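Local structure of cellobiose 2-epimerase (Ruminococcus albus, 3VW5) at residues F207-M212 with W249-A254; H276-I281 with V311-A316. The protein is a cellobiose 2-epimerase, reversibly converting cellobiose into 4-O-beta-D-glucopyranosyl-D-mannose without prior modification of the sugar. The protein carries 2 engineered substitutions. One frame throughout, in Å; residues are numbered along the deposited sequence.

Contact 1 of 2, residues F207-M212 with W249-A254; sequences FQLGQM and WLMDRA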
# COMPACT_ATOMS: atom_id res chain seq x y z
N PHE A 207 8.62 -16.46 -6.66
CA PHE A 207 8.07 -17.35 -5.66
C PHE A 207 6.81 -16.73 -5.01
O PHE A 207 5.81 -17.43 -4.78
CB PHE A 207 9.13 -17.69 -4.63
CG PHE A 207 8.57 -18.25 -3.35
CD1 PHE A 207 8.37 -17.43 -2.26
CD2 PHE A 207 8.24 -19.59 -3.25
CE1 PHE A 207 7.85 -17.93 -1.07
CE2 PHE A 207 7.72 -20.11 -2.07
CZ PHE A 207 7.52 -19.27 -0.98
N GLN A 208 6.85 -15.43 -4.74
CA GLN A 208 5.69 -14.75 -4.18
C GLN A 208 4.51 -14.74 -5.15
O GLN A 208 3.37 -15.00 -4.75
CB GLN A 208 6.05 -13.34 -3.74
CG GLN A 208 7.00 -13.31 -2.56
CD GLN A 208 7.98 -12.15 -2.62
OE1 GLN A 208 7.82 -11.21 -3.41
NE2 GLN A 208 9.00 -12.21 -1.77
N LEU A 209 4.78 -14.43 -6.42
CA LEU A 209 3.76 -14.50 -7.45
C LEU A 209 3.12 -15.89 -7.46
O LEU A 209 1.90 -16.01 -7.45
CB LEU A 209 4.35 -14.17 -8.81
CG LEU A 209 4.27 -12.72 -9.33
CD1 LEU A 209 3.60 -11.80 -8.34
CD2 LEU A 209 5.63 -12.20 -9.69
N GLY A 210 3.94 -16.95 -7.47
CA GLY A 210 3.44 -18.31 -7.48
C GLY A 210 2.50 -18.62 -6.32
O GLY A 210 1.48 -19.29 -6.49
N GLN A 211 2.84 -18.11 -5.14
CA GLN A 211 2.00 -18.31 -3.97
C GLN A 211 0.63 -17.64 -4.16
O GLN A 211 -0.41 -18.21 -3.78
CB GLN A 211 2.68 -17.79 -2.72
CG GLN A 211 3.86 -18.61 -2.27
CD GLN A 211 4.11 -18.50 -0.78
OE1 GLN A 211 4.17 -17.39 -0.23
NE2 GLN A 211 4.26 -19.65 -0.12
N MET A 212 0.65 -16.44 -4.73
CA MET A 212 -0.60 -15.77 -5.05
C MET A 212 -1.43 -16.62 -6.00
O MET A 212 -2.64 -16.75 -5.79
CB MET A 212 -0.35 -14.37 -5.61
CG MET A 212 0.23 -13.39 -4.58
SD MET A 212 -0.86 -12.85 -3.26
CE MET A 212 -2.19 -12.20 -4.21
N TRP A 249 -3.68 -5.09 -10.27
CA TRP A 249 -2.73 -4.24 -10.99
C TRP A 249 -1.29 -4.36 -10.47
O TRP A 249 -0.34 -4.22 -11.22
CB TRP A 249 -3.20 -2.78 -11.05
CG TRP A 249 -3.03 -1.95 -9.80
CD1 TRP A 249 -3.97 -1.74 -8.84
CD2 TRP A 249 -1.88 -1.18 -9.41
NE1 TRP A 249 -3.47 -0.91 -7.86
CE2 TRP A 249 -2.20 -0.55 -8.19
CE3 TRP A 249 -0.62 -0.97 -9.98
CZ2 TRP A 249 -1.29 0.29 -7.52
CZ3 TRP A 249 0.28 -0.14 -9.31
CH2 TRP A 249 -0.06 0.48 -8.09
N LEU A 250 -1.15 -4.64 -9.18
CA LEU A 250 0.16 -4.83 -8.57
C LEU A 250 0.86 -6.05 -9.15
O LEU A 250 2.07 -6.05 -9.37
CB LEU A 250 -0.00 -5.01 -7.06
CG LEU A 250 0.51 -3.87 -6.19
CD1 LEU A 250 0.54 -2.57 -6.98
CD2 LEU A 250 -0.31 -3.75 -4.93
N MET A 251 0.10 -7.11 -9.40
CA MET A 251 0.68 -8.33 -9.94
C MET A 251 1.06 -8.19 -11.43
O MET A 251 2.09 -8.72 -11.86
CB MET A 251 -0.24 -9.51 -9.70
CG MET A 251 -0.15 -10.03 -8.29
SD MET A 251 -1.09 -11.54 -7.96
CE MET A 251 -2.76 -11.06 -8.35
N ASP A 252 0.24 -7.47 -12.19
CA ASP A 252 0.55 -7.16 -13.59
C ASP A 252 1.81 -6.32 -13.62
O ASP A 252 2.70 -6.55 -14.44
CB ASP A 252 -0.58 -6.38 -14.27
CG ASP A 252 -1.77 -7.27 -14.63
OD1 ASP A 252 -1.60 -8.50 -14.67
OD2 ASP A 252 -2.87 -6.72 -14.87
N ARG A 253 1.88 -5.35 -12.71
CA ARG A 253 3.05 -4.49 -12.59
C ARG A 253 4.29 -5.36 -12.40
O ARG A 253 5.27 -5.19 -13.11
CB ARG A 253 2.89 -3.51 -11.43
CG ARG A 253 4.13 -2.69 -11.04
CD ARG A 253 4.62 -1.78 -12.16
NE ARG A 253 3.54 -1.32 -13.03
CZ ARG A 253 2.88 -0.17 -12.86
NH1 ARG A 253 3.18 0.64 -11.84
NH2 ARG A 253 1.91 0.17 -13.71
N ALA A 254 4.23 -6.29 -11.45
CA ALA A 254 5.35 -7.21 -11.19
C ALA A 254 5.77 -7.98 -12.46
O ALA A 254 6.96 -8.09 -12.77
CB ALA A 254 5.01 -8.18 -10.04
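Met251 meets Leu209 and Met212 between segments 207-212 and 249-254, whose axes approach to 11.4 Å at 142°, antiparallel in sense but well off exact alignment. Its CG lies 4.1 Å from Leu209 CD1, and the two side chains run past one another in opposite directions. Beyond CG the chain stays extended through chi2 (-174°), which carries the sulfur on to the other methionine: Met251 SD lies 3.8 Å from Met212 CB. Met212 is bent at both chi2 and chi3, and the fold in its chain brings Met212 CE back to 4.0 Å from Met251 SD, so that the sulfur is approached by both the root and the end of the other methionine. Three residues on, about one helical turn from Met251, Ala254 CB is 4.1 Å from Leu209 CD2. The two methyls of Leu209 are therefore shared out between successive turns of 249-254. No hydrogen bond crosses, and the 183 Å² buried is apolar contact among four buried residues. Met251 also touches Phe267 and Met270 of helix 261-281, while Met212 reaches Met179 and Ile186 of helix 179-196; both neighbouring helices thus share the interface. Such a seam of aliphatic and thioether groups between an outer and an inner helix belongs to the double-walled (alpha/alpha)6 barrel.

Contact 2 of 2, residues H276-I281 with V311-A316; sequences HNIQDI and VGFINA
Between the two concentric helix layers of the (alpha/alpha)6 barrel, Phe313 on inner helix 303-318 reaches across to Gln279 and Ile278, close to the C-terminal end of outer helix 261-281. The backbones stay well apart, with 8.2 Å between Gln279 CA and Phe313 CA, the closest CA pair, so the ring has to bridge the gap. It can do so because a chi1 of -78° turns it away from its own carbonyl and out toward helix 261-281, and the far end of the ring is what touches. Phe313 CE1 lies 3.8 Å from Gln279 CB, and Phe313 CZ is 4.0 Å from Gln279 CA, so the glutamine contributes the base of its side chain and its backbone carbon. The extended glutamine side chain also touches Lys324 and Phe325 of helix 323-340. Ile278 supplies a looser contact, its CG2 4.4 Å from Phe313 CZ, while its side chain also packs on Tyr241 and Asp244 of helix 241-258. The contact is made without hydrogen bonds and buries only 106 Å², most of it on the phenylalanine. Replacing Phe313 with an alanine would probably open a gap between the two helices, leaving Gln279 CB and Ile278 CG2 without the ring they rest against. Since Phe313 also touches Ser328, the ring lies where three helices converge: an inner-layer aromatic packed against the outer layer, within the double wall of an alpha/alpha barrel.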
# COMPACT_ATOMS: atom_id res chain seq x y z
N HIS A 276 -13.10 -8.64 -13.11
CA HIS A 276 -14.50 -8.73 -13.50
C HIS A 276 -15.33 -9.07 -12.29
O HIS A 276 -16.40 -8.49 -12.10
CB HIS A 276 -14.74 -9.76 -14.62
CG HIS A 276 -14.46 -9.22 -15.99
ND1 HIS A 276 -15.31 -8.31 -16.61
CD2 HIS A 276 -13.42 -9.42 -16.84
CE1 HIS A 276 -14.79 -7.99 -17.80
NE2 HIS A 276 -13.65 -8.66 -17.97
N ASN A 277 -14.84 -10.00 -11.48
CA ASN A 277 -15.55 -10.39 -10.27
C ASN A 277 -15.83 -9.21 -9.35
O ASN A 277 -16.96 -9.02 -8.92
CB ASN A 277 -14.80 -11.48 -9.51
CG ASN A 277 -15.71 -12.21 -8.54
OD1 ASN A 277 -16.78 -12.68 -8.93
ND2 ASN A 277 -15.30 -12.29 -7.28
N ILE A 278 -14.80 -8.42 -9.05
CA ILE A 278 -14.93 -7.27 -8.16
C ILE A 278 -15.92 -6.23 -8.68
O ILE A 278 -16.74 -5.69 -7.93
CB ILE A 278 -13.56 -6.62 -7.87
CG1 ILE A 278 -12.76 -7.55 -6.97
CG2 ILE A 278 -13.72 -5.27 -7.18
CD1 ILE A 278 -13.46 -7.82 -5.65
N GLN A 279 -15.85 -5.97 -9.98
CA GLN A 279 -16.76 -5.04 -10.64
C GLN A 279 -18.23 -5.49 -10.53
O GLN A 279 -19.13 -4.66 -10.36
CB GLN A 279 -16.36 -4.86 -12.10
CG GLN A 279 -17.21 -3.88 -12.86
CD GLN A 279 -16.79 -3.75 -14.30
OE1 GLN A 279 -16.48 -2.66 -14.77
NE2 GLN A 279 -16.75 -4.88 -15.01
N ASP A 280 -18.46 -6.80 -10.61
CA ASP A 280 -19.82 -7.32 -10.54
C ASP A 280 -20.37 -7.37 -9.11
O ASP A 280 -21.57 -7.19 -8.87
CB ASP A 280 -19.90 -8.71 -11.21
CG ASP A 280 -21.28 -9.36 -11.08
OD1 ASP A 280 -21.34 -10.62 -10.93
OD2 ASP A 280 -22.31 -8.63 -11.12
N ILE A 281 -19.47 -7.59 -8.16
CA ILE A 281 -19.80 -8.06 -6.82
C ILE A 281 -19.65 -7.00 -5.75
O ILE A 281 -20.32 -7.03 -4.72
CB ILE A 281 -18.89 -9.27 -6.49
CG1 ILE A 281 -19.55 -10.54 -7.01
CG2 ILE A 281 -18.54 -9.37 -5.00
CD1 ILE A 281 -21.04 -10.36 -7.16
N VAL A 311 -7.35 2.68 -9.89
CA VAL A 311 -6.21 2.10 -10.61
C VAL A 311 -6.53 0.72 -11.21
O VAL A 311 -6.29 0.48 -12.39
CB VAL A 311 -4.99 1.95 -9.71
CG1 VAL A 311 -3.81 1.42 -10.53
CG2 VAL A 311 -4.63 3.26 -9.05
N GLY A 312 -7.06 -0.18 -10.39
CA GLY A 312 -7.30 -1.55 -10.82
C GLY A 312 -8.26 -1.66 -11.98
O GLY A 312 -8.09 -2.50 -12.86
N PHE A 313 -9.28 -0.82 -11.99
CA PHE A 313 -10.24 -0.78 -13.08
C PHE A 313 -9.65 -0.23 -14.38
O PHE A 313 -9.97 -0.72 -15.48
CB PHE A 313 -11.46 0.05 -12.67
CG PHE A 313 -12.41 -0.68 -11.76
CD1 PHE A 313 -12.51 -2.07 -11.80
CD2 PHE A 313 -13.22 0.04 -10.87
CE1 PHE A 313 -13.40 -2.74 -10.98
CE2 PHE A 313 -14.11 -0.63 -10.04
CZ PHE A 313 -14.19 -2.02 -10.10
N ILE A 314 -8.80 0.80 -14.26
CA ILE A 314 -8.13 1.37 -15.42
C ILE A 314 -7.18 0.34 -16.01
O ILE A 314 -7.16 0.11 -17.22
CB ILE A 314 -7.38 2.67 -15.05
CG1 ILE A 314 -8.40 3.77 -14.75
CG2 ILE A 314 -6.41 3.07 -16.16
CD1 ILE A 314 -7.79 5.09 -14.35
N ASN A 315 -6.41 -0.30 -15.13
CA ASN A 315 -5.55 -1.40 -15.49
C ASN A 315 -6.30 -2.53 -16.20
O ASN A 315 -5.80 -3.11 -17.17
CB ASN A 315 -4.84 -1.94 -14.25
CG ASN A 315 -3.79 -2.98 -14.59
OD1 ASN A 315 -2.69 -2.64 -15.02
ND2 ASN A 315 -4.13 -4.24 -14.40
N ALA A 316 -7.50 -2.84 -15.71
CA ALA A 316 -8.30 -3.90 -16.30
C ALA A 316 -8.73 -3.50 -17.71
O ALA A 316 -8.75 -4.34 -18.63
CB ALA A 316 -9.51 -4.24 -15.44

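Followed from the N terminus, the chain passes through 207-212 on helix 199-216, crosses 36 residues containing short strands and the start of helix 241-258, and closes contact 1 at 249-254. Only then does contact 2 open at 276-281, closing after 29 residues, again partly strand, at 311-316. The two loops are thus in series, neither nesting nor crossing, and each joins an outer helix to the next inner one along the chain. Their centres lie about 17 Å apart, yet the inner helices meet directly: Asp252 OD2 and Asn315 ND2, 2.8 Å apart, form a probable hydrogen bond, and the Trp249 indole packs against Val311, tying together adjacent stretches of the barrel's inner layer.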